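Local coordinates for protein ribokinase (Giardia lamblia, PDB 6WHJ) that probably phosphorylates D-ribose at O-5 with ATP and magnesium, giving ribose 5-phosphate for nucleotide synthesis and the pentose phosphate pathway, at residues L140-C145 / S279-L284; S168-F173 / S296-I301; E203-G208 / V223-S228; V236-G241 / R246-K251. All coordinates share one frame; numbering follows the deposited sequence.

Contact 1 (L140-C145 / S279-L284)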
loop_
_atom_site.group_PDB
_atom_site.type_symbol
_atom_site.label_atom_id
_atom_site.label_comp_id
_atom_site.label_asym_id
_atom_site.label_seq_id
_atom_site.Cartn_x
_atom_site.Cartn_y
_atom_site.Cartn_z
ATOM N N LEU B 140 8.687 15.070 30.282
ATOM C CA LEU B 140 9.104 14.019 29.375
ATOM C C LEU B 140 9.115 14.526 27.941
ATOM O O LEU B 140 8.236 15.292 27.531
ATOM C CB LEU B 140 8.171 12.809 29.473
ATOM C CG LEU B 140 8.024 12.159 30.843
ATOM C CD1 LEU B 140 7.045 10.995 30.733
ATOM C CD2 LEU B 140 9.388 11.700 31.354
ATOM N N VAL B 141 10.108 14.082 27.180
ATOM C CA VAL B 141 10.130 14.266 25.739
ATOM C C VAL B 141 10.359 12.895 25.121
ATOM O O VAL B 141 11.196 12.130 25.610
ATOM C CB VAL B 141 11.197 15.289 25.294
ATOM C CG1 VAL B 141 12.584 14.881 25.734
ATOM C CG2 VAL B 141 11.145 15.468 23.784
ATOM N N VAL B 142 9.583 12.566 24.078
ATOM C CA VAL B 142 9.519 11.218 23.513
ATOM C C VAL B 142 9.819 11.277 22.021
ATOM O O VAL B 142 9.299 12.142 21.306
ATOM C CB VAL B 142 8.141 10.560 23.749
ATOM C CG1 VAL B 142 8.191 9.084 23.410
ATOM C CG2 VAL B 142 7.685 10.757 25.182
ATOM N N MET B 143 10.650 10.348 21.547
ATOM C CA MET B 143 10.996 10.263 20.135
ATOM C C MET B 143 11.026 8.801 19.714
ATOM O O MET B 143 11.189 7.901 20.541
ATOM C CB MET B 143 12.360 10.901 19.842
ATOM C CG MET B 143 12.465 12.367 20.214
ATOM S SD MET B 143 13.960 13.135 19.570
ATOM C CE MET B 143 13.649 13.116 17.802
ATOM N N GLN B 144 10.873 8.579 18.403
ATOM C CA GLN B 144 10.936 7.253 17.796
ATOM C C GLN B 144 11.926 7.253 16.637
ATOM O O GLN B 144 12.930 7.969 16.675
ATOM C CB GLN B 144 9.564 6.802 17.306
ATOM C CG GLN B 144 8.460 6.915 18.327
ATOM C CD GLN B 144 7.937 8.320 18.455
ATOM O OE1 GLN B 144 7.967 9.092 17.499
ATOM N NE2 GLN B 144 7.442 8.662 19.635
ATOM N N CYS B 145 11.650 6.464 15.598
ATOM C CA CYS B 145 12.571 6.332 14.473
ATOM C C CYS B 145 11.859 6.506 13.135
ATOM O O CYS B 145 12.243 5.883 12.140
ATOM C CB CYS B 145 13.273 4.977 14.512
ATOM S SG CYS B 145 14.351 4.721 15.935
ATOM N N SER B 279 0.895 5.411 27.528
ATOM C CA SER B 279 0.419 5.270 28.899
ATOM C C SER B 279 1.571 5.291 29.894
ATOM O O SER B 279 1.480 5.943 30.943
ATOM C CB SER B 279 -0.380 3.981 29.047
ATOM O OG SER B 279 -1.397 3.936 28.076
ATOM N N PHE B 280 2.678 4.619 29.557
ATOM C CA PHE B 280 3.867 4.647 30.401
ATOM C C PHE B 280 4.310 6.082 30.660
ATOM O O PHE B 280 4.641 6.445 31.794
ATOM C CB PHE B 280 4.989 3.847 29.733
ATOM C CG PHE B 280 6.284 3.874 30.478
ATOM C CD1 PHE B 280 6.417 3.223 31.697
ATOM C CD2 PHE B 280 7.362 4.613 29.991
ATOM C CE1 PHE B 280 7.622 3.258 32.397
ATOM C CE2 PHE B 280 8.573 4.663 30.686
ATOM C CZ PHE B 280 8.701 3.982 31.896
ATOM N N CYS B 281 4.296 6.922 29.620
ATOM C CA CYS B 281 4.702 8.312 29.793
ATOM C C CYS B 281 3.697 9.087 30.634
ATOM O O CYS B 281 4.091 9.922 31.459
ATOM C CB CYS B 281 4.894 8.979 28.434
ATOM S SG CYS B 281 6.351 8.382 27.561
ATOM N N VAL B 282 2.399 8.842 30.437
ATOM C CA VAL B 282 1.393 9.537 31.238
ATOM C C VAL B 282 1.608 9.254 32.720
ATOM O O VAL B 282 1.718 10.179 33.533
ATOM C CB VAL B 282 -0.029 9.152 30.785
ATOM C CG1 VAL B 282 -1.052 9.556 31.837
ATOM C CG2 VAL B 282 -0.345 9.827 29.467
ATOM N N ARG B 283 1.698 7.970 33.086
ATOM C CA ARG B 283 1.883 7.601 34.489
ATOM C C ARG B 283 3.247 8.021 35.015
ATOM O O ARG B 283 3.369 8.389 36.187
ATOM C CB ARG B 283 1.709 6.098 34.672
ATOM C CG ARG B 283 1.461 5.673 36.107
ATOM C CD ARG B 283 0.221 6.328 36.671
ATOM N NE ARG B 283 0.089 6.051 38.097
ATOM C CZ ARG B 283 -0.060 6.976 39.039
ATOM N NH1 ARG B 283 -0.125 8.263 38.716
ATOM N NH2 ARG B 283 -0.169 6.603 40.306
ATOM N N LEU B 284 4.279 7.969 34.173
ATOM C CA LEU B 284 5.597 8.431 34.586
ATOM C C LEU B 284 5.554 9.907 34.934
ATOM O O LEU B 284 6.045 10.327 35.989
ATOM C CB LEU B 284 6.607 8.159 33.478
ATOM C CG LEU B 284 8.090 8.175 33.814
ATOM C CD1 LEU B 284 8.350 7.280 35.004
ATOM C CD2 LEU B 284 8.871 7.682 32.606
#
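Two first torsions set up this packing: Leu-140 has CG swung beside its backbone N (chi1 -58°), with CD1 carried outward at the end of an extended branch toward Cys-281, and Cys-281 turns SG to the same side of its own backbone (chi1 -71°), toward CG2 of Val-142. CD1 of Leu-140 is the probe. It meets CB of Cys-281 at 3.7 Å and CB of Leu-284 at 4.0 Å, so a single methyl touches two residues three apart on one side of the helix. Further along the strand, CG2 of Val-142 comes up to SG of Cys-281 at 3.6 Å. No hydrogen bond crosses, and the sulfur serves as one more apolar surface. This is helix-on-sheet packing in the alpha/beta/alpha sandwich of the PfkB carbohydrate kinases: strand 140-143, hydrogen-bonded between strands 9-12 and 170-173, runs almost antiparallel to helix 272-287, at 169°, with the segment axes 9.9 Å apart. Leu-140 and Val-142 both face the helix, whereas Val-141 between them points away from it. Helix 44-55 adds Gln-48 against Val-142, while helix 301-318 brings Ile-304 against Leu-284. The side chain of Val-142 stands about 8 Å from that of Asp-274, the predicted proton acceptor, which lies near the start of helix 272-287.

Contact 2 (S168-F173 / S296-I301)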
loop_
_atom_site.group_PDB
_atom_site.type_symbol
_atom_site.label_atom_id
_atom_site.label_comp_id
_atom_site.label_asym_id
_atom_site.label_seq_id
_atom_site.Cartn_x
_atom_site.Cartn_y
_atom_site.Cartn_z
ATOM N N SER B 168 14.545 18.442 35.461
ATOM C CA SER B 168 13.440 17.514 35.623
ATOM C C SER B 168 13.044 16.835 34.317
ATOM O O SER B 168 12.264 15.874 34.343
ATOM C CB SER B 168 12.241 18.237 36.235
ATOM O OG SER B 168 11.908 19.385 35.484
ATOM N N LEU B 169 13.597 17.277 33.189
ATOM C CA LEU B 169 13.240 16.723 31.891
ATOM C C LEU B 169 13.920 15.370 31.695
ATOM O O LEU B 169 15.119 15.226 31.956
ATOM C CB LEU B 169 13.657 17.681 30.779
ATOM C CG LEU B 169 13.440 17.160 29.363
ATOM C CD1 LEU B 169 11.971 16.957 29.103
ATOM C CD2 LEU B 169 14.030 18.106 28.370
ATOM N N ARG B 170 13.142 14.373 31.275
ATOM C CA ARG B 170 13.650 13.048 30.950
ATOM C C ARG B 170 13.342 12.741 29.489
ATOM O O ARG B 170 12.251 13.051 29.000
ATOM C CB ARG B 170 13.028 11.975 31.847
ATOM C CG ARG B 170 13.452 12.084 33.282
ATOM C CD ARG B 170 14.909 11.807 33.526
ATOM N NE ARG B 170 15.185 11.930 34.956
ATOM C CZ ARG B 170 15.543 13.063 35.558
ATOM N NH1 ARG B 170 15.706 14.177 34.851
ATOM N NH2 ARG B 170 15.749 13.078 36.870
ATOM N N PHE B 171 14.309 12.154 28.791
ATOM C CA PHE B 171 14.165 11.759 27.391
ATOM C C PHE B 171 13.836 10.264 27.330
ATOM O O PHE B 171 14.652 9.422 27.724
ATOM C CB PHE B 171 15.448 12.089 26.632
ATOM C CG PHE B 171 15.441 11.712 25.169
ATOM C CD1 PHE B 171 14.259 11.511 24.474
ATOM C CD2 PHE B 171 16.645 11.609 24.474
ATOM C CE1 PHE B 171 14.275 11.182 23.126
ATOM C CE2 PHE B 171 16.669 11.287 23.133
ATOM C CZ PHE B 171 15.480 11.070 22.457
ATOM N N VAL B 172 12.633 9.945 26.848
ATOM C CA VAL B 172 12.199 8.576 26.598
ATOM C C VAL B 172 12.323 8.310 25.102
ATOM O O VAL B 172 11.660 8.973 24.292
ATOM C CB VAL B 172 10.756 8.340 27.070
ATOM C CG1 VAL B 172 10.345 6.863 26.829
ATOM C CG2 VAL B 172 10.592 8.755 28.535
ATOM N N PHE B 173 13.168 7.342 24.738
ATOM C CA PHE B 173 13.420 6.979 23.350
ATOM C C PHE B 173 12.894 5.574 23.079
ATOM O O PHE B 173 13.374 4.599 23.666
ATOM C CB PHE B 173 14.912 7.086 23.031
ATOM C CG PHE B 173 15.270 6.712 21.610
ATOM C CD1 PHE B 173 14.528 7.180 20.538
ATOM C CD2 PHE B 173 16.385 5.929 21.348
ATOM C CE1 PHE B 173 14.864 6.840 19.230
ATOM C CE2 PHE B 173 16.728 5.593 20.052
ATOM C CZ PHE B 173 15.962 6.055 18.985
ATOM N N SER B 296 13.139 13.584 40.705
ATOM C CA SER B 296 14.142 12.555 40.941
ATOM C C SER B 296 13.509 11.243 41.380
ATOM O O SER B 296 14.229 10.255 41.574
ATOM C CB SER B 296 15.155 13.030 41.983
ATOM O OG SER B 296 14.532 13.297 43.228
ATOM N N ALA B 297 12.187 11.227 41.582
ATOM C CA ALA B 297 11.463 9.968 41.697
ATOM C C ALA B 297 11.587 9.158 40.419
ATOM O O ALA B 297 11.469 7.928 40.448
ATOM C CB ALA B 297 9.993 10.221 42.016
ATOM N N LEU B 298 11.799 9.827 39.285
ATOM C CA LEU B 298 11.992 9.106 38.035
ATOM C C LEU B 298 13.342 8.403 37.973
ATOM O O LEU B 298 13.644 7.773 36.953
ATOM C CB LEU B 298 11.837 10.050 36.845
ATOM C CG LEU B 298 10.519 10.833 36.809
ATOM C CD1 LEU B 298 10.404 11.666 35.542
ATOM C CD2 LEU B 298 9.312 9.945 36.992
ATOM N N ASN B 299 14.159 8.509 39.019
ATOM C CA ASN B 299 15.416 7.781 39.125
ATOM C C ASN B 299 15.284 6.491 39.933
ATOM O O ASN B 299 16.274 5.775 40.090
ATOM C CB ASN B 299 16.485 8.664 39.768
ATOM C CG ASN B 299 16.830 9.883 38.931
ATOM O OD1 ASN B 299 16.591 9.924 37.719
ATOM N ND2 ASN B 299 17.388 10.898 39.587
ATOM N N ASP B 300 14.093 6.202 40.465
ATOM C CA ASP B 300 13.810 5.026 41.282
ATOM C C ASP B 300 13.200 3.929 40.415
ATOM O O ASP B 300 12.246 4.180 39.671
ATOM C CB ASP B 300 12.858 5.395 42.426
ATOM C CG ASP B 300 12.504 4.206 43.332
ATOM O OD1 ASP B 300 12.948 3.065 43.072
ATOM O OD2 ASP B 300 11.747 4.411 44.311
ATOM N N ILE B 301 13.749 2.712 40.515
ATOM C CA ILE B 301 13.291 1.641 39.631
ATOM C C ILE B 301 11.873 1.215 39.988
ATOM O O ILE B 301 11.125 0.757 39.122
ATOM C CB ILE B 301 14.252 0.442 39.651
ATOM C CG1 ILE B 301 13.963 -0.468 38.456
ATOM C CG2 ILE B 301 14.093 -0.347 40.932
ATOM C CD1 ILE B 301 14.848 -1.679 38.376
#
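NH1 of Arg-170, whose side chain reaches over to Leu-298 and Asn-299, is gripped by two backbone carbonyls. It donates to O of Leu-169 at 3.1 Å (N-H...O 151°) and also to O of Ser-167. The first acceptor lies close to the guanidinium plane, but the donor stands above the carbonyl plane of Leu-169, well off a lone-pair direction. These two bonds tie the guanidinium back to the turn leading into its own strand and limit its rotation. Across the contact the hold is slighter: NH2 makes a weak hydrogen bond to OD1 of Asn-299 at 3.4 Å. The guanidinium and the amide lie nearly parallel, 10° apart, although the two side chains cross at about a right angle. Lower on the arginine, where the chain bends at chi2 (-66°), CG rests against CD1 of Leu-298 at 3.8 Å. Leu-298 and Asn-299 belong to a short 3-10 turn, in which N of Asn-299 bonds to O of Ser-296 at 3.1 Å. Just beyond it, Asp-300 is the N-cap of helix 301-318, its OD1 accepting from N of Asp-302. The contact thus joins the entrance of a parallel strand to a helix-connecting loop, away from the predicted ligand sites, at the edge of the sheet where the parallel strands begin, in the alpha/beta/alpha sandwich of the PfkB family.

Contact 3 (E203-G208 / V223-S228)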
loop_
_atom_site.group_PDB
_atom_site.type_symbol
_atom_site.label_atom_id
_atom_site.label_comp_id
_atom_site.label_asym_id
_atom_site.label_seq_id
_atom_site.Cartn_x
_atom_site.Cartn_y
_atom_site.Cartn_z
ATOM N N GLU B 203 18.902 -5.895 17.413
ATOM C CA GLU B 203 19.450 -5.307 16.200
ATOM C C GLU B 203 20.359 -4.123 16.493
ATOM O O GLU B 203 21.303 -3.877 15.736
ATOM C CB GLU B 203 18.323 -4.869 15.263
ATOM C CG GLU B 203 17.517 -6.019 14.686
ATOM C CD GLU B 203 18.006 -6.427 13.303
ATOM O OE1 GLU B 203 19.220 -6.264 13.023
ATOM O OE2 GLU B 203 17.178 -6.905 12.493
ATOM N N ILE B 204 20.147 -3.424 17.615
ATOM C CA ILE B 204 20.975 -2.257 17.912
ATOM C C ILE B 204 22.316 -2.629 18.523
ATOM O O ILE B 204 23.213 -1.782 18.568
ATOM C CB ILE B 204 20.141 -1.299 18.798
ATOM C CG1 ILE B 204 18.975 -0.700 18.000
ATOM C CG2 ILE B 204 20.947 -0.146 19.386
ATOM C CD1 ILE B 204 17.956 0.068 18.840
ATOM N N SER B 205 22.519 -3.895 18.885
ATOM C CA SER B 205 23.790 -4.354 19.431
ATOM C C SER B 205 24.635 -5.160 18.454
ATOM O O SER B 205 25.844 -5.294 18.676
ATOM C CB SER B 205 23.557 -5.188 20.696
ATOM O OG SER B 205 23.040 -4.361 21.727
ATOM N N GLY B 206 24.044 -5.723 17.405
ATOM C CA GLY B 206 24.792 -6.488 16.422
ATOM C C GLY B 206 24.271 -7.884 16.146
ATOM O O GLY B 206 24.891 -8.605 15.351
ATOM N N THR B 207 23.165 -8.316 16.742
ATOM C CA THR B 207 22.637 -9.655 16.529
ATOM C C THR B 207 21.337 -9.580 15.730
ATOM O O THR B 207 20.878 -8.506 15.337
ATOM C CB THR B 207 22.425 -10.361 17.870
ATOM O OG1 THR B 207 23.255 -9.747 18.864
ATOM C CG2 THR B 207 22.792 -11.828 17.759
ATOM N N GLY B 208 20.741 -10.743 15.491
ATOM C CA GLY B 208 19.492 -10.819 14.759
ATOM C C GLY B 208 18.378 -11.469 15.555
ATOM O O GLY B 208 17.389 -10.809 15.887
ATOM N N VAL B 223 22.046 -4.419 28.035
ATOM C CA VAL B 223 22.005 -3.206 28.848
ATOM C C VAL B 223 23.402 -2.616 28.972
ATOM O O VAL B 223 23.585 -1.392 28.951
ATOM C CB VAL B 223 21.397 -3.501 30.234
ATOM C CG1 VAL B 223 21.484 -2.278 31.126
ATOM C CG2 VAL B 223 19.951 -3.975 30.101
ATOM N N GLU B 224 24.409 -3.486 29.079
ATOM C CA GLU B 224 25.802 -3.057 29.176
ATOM C C GLU B 224 26.211 -2.239 27.962
ATOM O O GLU B 224 26.767 -1.143 28.088
ATOM C CB GLU B 224 26.680 -4.299 29.260
ATOM C CG GLU B 224 27.692 -4.383 30.339
ATOM C CD GLU B 224 28.297 -5.771 30.354
ATOM O OE1 GLU B 224 28.415 -6.369 29.263
ATOM O OE2 GLU B 224 28.639 -6.278 31.441
ATOM N N LYS B 225 25.939 -2.772 26.770
ATOM C CA LYS B 225 26.314 -2.103 25.532
ATOM C C LYS B 225 25.563 -0.789 25.369
ATOM O O LYS B 225 26.147 0.222 24.966
ATOM C CB LYS B 225 26.045 -3.031 24.346
ATOM C CG LYS B 225 26.255 -2.409 22.990
ATOM C CD LYS B 225 27.723 -2.205 22.675
ATOM C CE LYS B 225 27.885 -1.428 21.379
ATOM N NZ LYS B 225 29.319 -1.183 21.072
ATOM N N MET B 226 24.273 -0.781 25.716
ATOM C CA MET B 226 23.469 0.425 25.559
ATOM C C MET B 226 23.984 1.553 26.439
ATOM O O MET B 226 23.952 2.726 26.051
ATOM C CB MET B 226 22.015 0.121 25.910
ATOM C CG MET B 226 21.076 0.298 24.764
ATOM S SD MET B 226 20.948 -1.213 23.819
ATOM C CE MET B 226 19.796 -2.107 24.871
ATOM N N SER B 227 24.407 1.215 27.647
ATOM C CA SER B 227 24.866 2.178 28.630
ATOM C C SER B 227 26.313 2.607 28.436
ATOM O O SER B 227 26.696 3.663 28.945
ATOM C CB SER B 227 24.663 1.579 30.025
ATOM O OG SER B 227 25.591 2.088 30.967
ATOM N N SER B 228 27.106 1.854 27.667
ATOM C CA SER B 228 28.555 2.047 27.684
ATOM C C SER B 228 28.987 3.435 27.225
ATOM O O SER B 228 29.992 3.961 27.719
ATOM C CB SER B 228 29.224 0.988 26.808
ATOM O OG SER B 228 28.747 1.053 25.474
#
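Ser-205, Lys-225 and Met-226 account for most of the surface buried here, and the serine hydroxyl is the point where they meet. Ser-205 holds OG beside its own backbone N (chi1 -67°), turned to the gap between two successive residues of the facing helix. Its nearest neighbours there are CG of Lys-225 at 4.0 Å and SD of Met-226 at 4.3 Å. Neither is a hydrogen bond; this is loose van der Waals contact with one methylene and one thioether. Lys-225 points toward Ser-205, and the bend at chi2 (73°) then takes CD and the rest of the chain away from the hydroxyl, so that NZ ends in the exposed part of the surface. Met-226 curls the other way, inward, where its side chain touches Leu-188 and Phe-194; Ile-204 packs on the same Phe-194. The two helices, 198-205 and 216-228, belong to the helical layer on one side of the main sheet in the PfkB fold. The first of them starts just after Asn-197, a predicted ATP ligand, and the side chain of Met-226 is about 10 Å from that of Asn-197. Past Ser-205 the chain leaves the helix at Gly-206, with phi at 127°. Near the end of the other helix, O of Lys-225 accepts two bonds from the same face of its plane: OG of Ser-228 at 2.8 Å and N of Ser-228 at 3.3 Å. On its far side this helix faces the sheet through Val-223, while Lys-225 and Ser-228 remain exposed.

Contact 4 (V236-G241 / R246-K251); sequences VLFTLG and RIVQTK
Between Val-236 and Val-248, and between Phe-238 and Arg-246, the two strands are closely knit; toward Leu-240 and the arginine tip the contact thins out. Val-236 and Val-248 exchange two nearly straight backbone bonds, N of Val-236 to O of Val-248 and N of Val-248 to O of Val-236, each 2.9 Å. Phe-238 and Arg-246 form the second hydrogen-bonded pair: N of Arg-246 reaches O of Phe-238 at 2.8 Å, and N of Phe-238 donates to O of Arg-246. Leu-237 and Ile-247 make the non-hydrogen-bonded pair between them, CG of Leu-237 lying 4.0 Å from CG1 of Ile-247, on the face where Ile-247 packs on helix 301-318 and Leu-237 on Phe-280 of helix 272-287. On the other face, beneath Val-223 of helix 216-228, Phe-238 has its ring turned beside the backbone N (chi1 -70°). CG1 of Val-236 sits 3.6 Å above the ring plane, offset toward the rim, while CG2 of Val-248 approaches the ring edge, 4.0 Å from CE2 of Phe-238. This antiparallel beta hairpin begins with the last parallel strand of the main sheet; its second strand reverses direction. The predicted ATP-binding run Thr-239 to Gly-244 spans the first strand's end and the turn. There the packing is looser and partly open to solvent: CD1 of Leu-240 meets only the aliphatic stem of Arg-246, at CG 4.1 Å. Bent at chi2 and chi3, the arginine carries its guanidinium away from strand 236-239 and along its own strand, where CG2 of Val-248 lies at its edge; NH1 salt-bridges Asp-216. At the hairpin's other end OG1 of Thr-250 bonds to O of Leu-233, and Lys-251 is exposed.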
loop_
_atom_site.group_PDB
_atom_site.type_symbol
_atom_site.label_atom_id
_atom_site.label_comp_id
_atom_site.label_asym_id
_atom_site.label_seq_id
_atom_site.Cartn_x
_atom_site.Cartn_y
_atom_site.Cartn_z
ATOM N N VAL B 236 16.566 0.714 30.996
ATOM C CA VAL B 236 16.117 0.117 29.747
ATOM C C VAL B 236 14.839 -0.630 30.071
ATOM O O VAL B 236 14.838 -1.526 30.924
ATOM C CB VAL B 236 17.167 -0.829 29.149
ATOM C CG1 VAL B 236 16.647 -1.441 27.856
ATOM C CG2 VAL B 236 18.476 -0.097 28.922
ATOM N N LEU B 237 13.746 -0.243 29.421
ATOM C CA LEU B 237 12.472 -0.944 29.541
ATOM C C LEU B 237 12.362 -1.855 28.325
ATOM O O LEU B 237 12.040 -1.396 27.226
ATOM C CB LEU B 237 11.315 0.048 29.584
ATOM C CG LEU B 237 9.949 -0.356 30.155
ATOM C CD1 LEU B 237 9.079 0.903 30.320
ATOM C CD2 LEU B 237 9.240 -1.417 29.347
ATOM N N PHE B 238 12.593 -3.151 28.525
ATOM C CA PHE B 238 12.439 -4.126 27.448
ATOM C C PHE B 238 10.965 -4.460 27.298
ATOM O O PHE B 238 10.310 -4.839 28.273
ATOM C CB PHE B 238 13.215 -5.404 27.735
ATOM C CG PHE B 238 14.697 -5.257 27.659
ATOM C CD1 PHE B 238 15.351 -5.375 26.448
ATOM C CD2 PHE B 238 15.448 -5.040 28.809
ATOM C CE1 PHE B 238 16.727 -5.255 26.380
ATOM C CE2 PHE B 238 16.819 -4.920 28.746
ATOM C CZ PHE B 238 17.463 -5.025 27.528
ATOM N N THR B 239 10.443 -4.285 26.092
ATOM C CA THR B 239 9.103 -4.732 25.739
ATOM C C THR B 239 9.168 -6.145 25.189
ATOM O O THR B 239 9.884 -6.406 24.221
ATOM C CB THR B 239 8.466 -3.794 24.714
ATOM O OG1 THR B 239 7.995 -2.618 25.383
ATOM C CG2 THR B 239 7.334 -4.486 23.976
ATOM N N LEU B 240 8.407 -7.053 25.794
ATOM C CA LEU B 240 8.533 -8.472 25.493
ATOM C C LEU B 240 7.226 -9.051 24.967
ATOM O O LEU B 240 7.041 -10.272 24.975
ATOM C CB LEU B 240 8.991 -9.220 26.742
ATOM C CG LEU B 240 10.346 -8.750 27.279
ATOM C CD1 LEU B 240 10.800 -9.610 28.456
ATOM C CD2 LEU B 240 11.407 -8.710 26.173
ATOM N N GLY B 241 6.325 -8.193 24.495
ATOM C CA GLY B 241 5.080 -8.662 23.911
ATOM C C GLY B 241 4.249 -9.406 24.933
ATOM O O GLY B 241 4.029 -8.930 26.051
ATOM N N ARG B 246 10.265 -5.665 30.980
ATOM C CA ARG B 246 11.399 -5.888 31.868
ATOM C C ARG B 246 12.151 -4.578 32.004
ATOM O O ARG B 246 12.626 -4.034 31.002
ATOM C CB ARG B 246 12.315 -6.978 31.317
ATOM C CG ARG B 246 12.211 -8.280 32.056
ATOM C CD ARG B 246 12.978 -8.198 33.345
ATOM N NE ARG B 246 14.412 -8.081 33.108
ATOM C CZ ARG B 246 15.276 -9.086 33.219
ATOM N NH1 ARG B 246 14.848 -10.294 33.562
ATOM N NH2 ARG B 246 16.571 -8.885 32.997
ATOM N N ILE B 247 12.246 -4.073 33.229
ATOM C CA ILE B 247 12.976 -2.844 33.519
ATOM C C ILE B 247 14.314 -3.232 34.125
ATOM O O ILE B 247 14.361 -3.933 35.142
ATOM C CB ILE B 247 12.183 -1.936 34.468
ATOM C CG1 ILE B 247 10.836 -1.582 33.849
ATOM C CG2 ILE B 247 12.971 -0.672 34.773
ATOM C CD1 ILE B 247 9.855 -1.027 34.833
ATOM N N VAL B 248 15.399 -2.773 33.516
ATOM C CA VAL B 248 16.743 -3.010 34.023
ATOM C C VAL B 248 17.396 -1.665 34.268
ATOM O O VAL B 248 17.398 -0.804 33.381
ATOM C CB VAL B 248 17.589 -3.859 33.059
ATOM C CG1 VAL B 248 18.948 -4.158 33.672
ATOM C CG2 VAL B 248 16.867 -5.152 32.715
ATOM N N GLN B 249 17.944 -1.486 35.469
ATOM C CA GLN B 249 18.708 -0.291 35.794
ATOM C C GLN B 249 20.120 -0.421 35.242
ATOM O O GLN B 249 20.719 -1.495 35.304
ATOM C CB GLN B 249 18.786 -0.101 37.306
ATOM C CG GLN B 249 19.258 1.278 37.718
ATOM C CD GLN B 249 18.977 1.570 39.170
ATOM O OE1 GLN B 249 18.524 0.702 39.913
ATOM N NE2 GLN B 249 19.188 2.816 39.572
ATOM N N THR B 250 20.660 0.672 34.709
ATOM C CA THR B 250 22.058 0.653 34.291
ATOM C C THR B 250 22.989 0.608 35.509
ATOM O O THR B 250 22.607 0.943 36.632
ATOM C CB THR B 250 22.383 1.871 33.424
ATOM O OG1 THR B 250 22.144 3.075 34.161
ATOM C CG2 THR B 250 21.522 1.883 32.156
ATOM N N LYS B 251 24.212 0.121 35.273
ATOM C CA LYS B 251 25.300 0.058 36.259
ATOM C C LYS B 251 25.079 -1.006 37.331
ATOM O O LYS B 251 25.983 -1.805 37.593
ATOM C CB LYS B 251 25.534 1.407 36.959
ATOM C CG LYS B 251 25.678 2.627 36.040
ATOM C CD LYS B 251 26.759 2.449 34.984
ATOM C CE LYS B 251 26.714 3.594 33.974
ATOM N NZ LYS B 251 27.066 3.147 32.593
#

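How the contacts relate
Contact 1 is the core member, its centre about 6 Å from that of the chain, and wholly apolar across its interface. Contact 2 shares its sheet: strands 140-143 and 170-173 are neighbours, and N of Val-172 probably bonds to O of Val-141 (2.9 Å). Its interface, however, lies farther out and mixes a weak polar bond with aliphatic packing. Contact 4 belongs to the same sheet but is held mainly by backbone bonds; Leu-237 touches Phe-280 of contact 1, and Ile-247 touches Ile-301 of contact 2. Contact 3, the most peripheral, its centre about 20 Å from that of the chain, is sparse helix-to-helix packing, joined to contact 4 where Val-223 meets Phe-238 and Val-248.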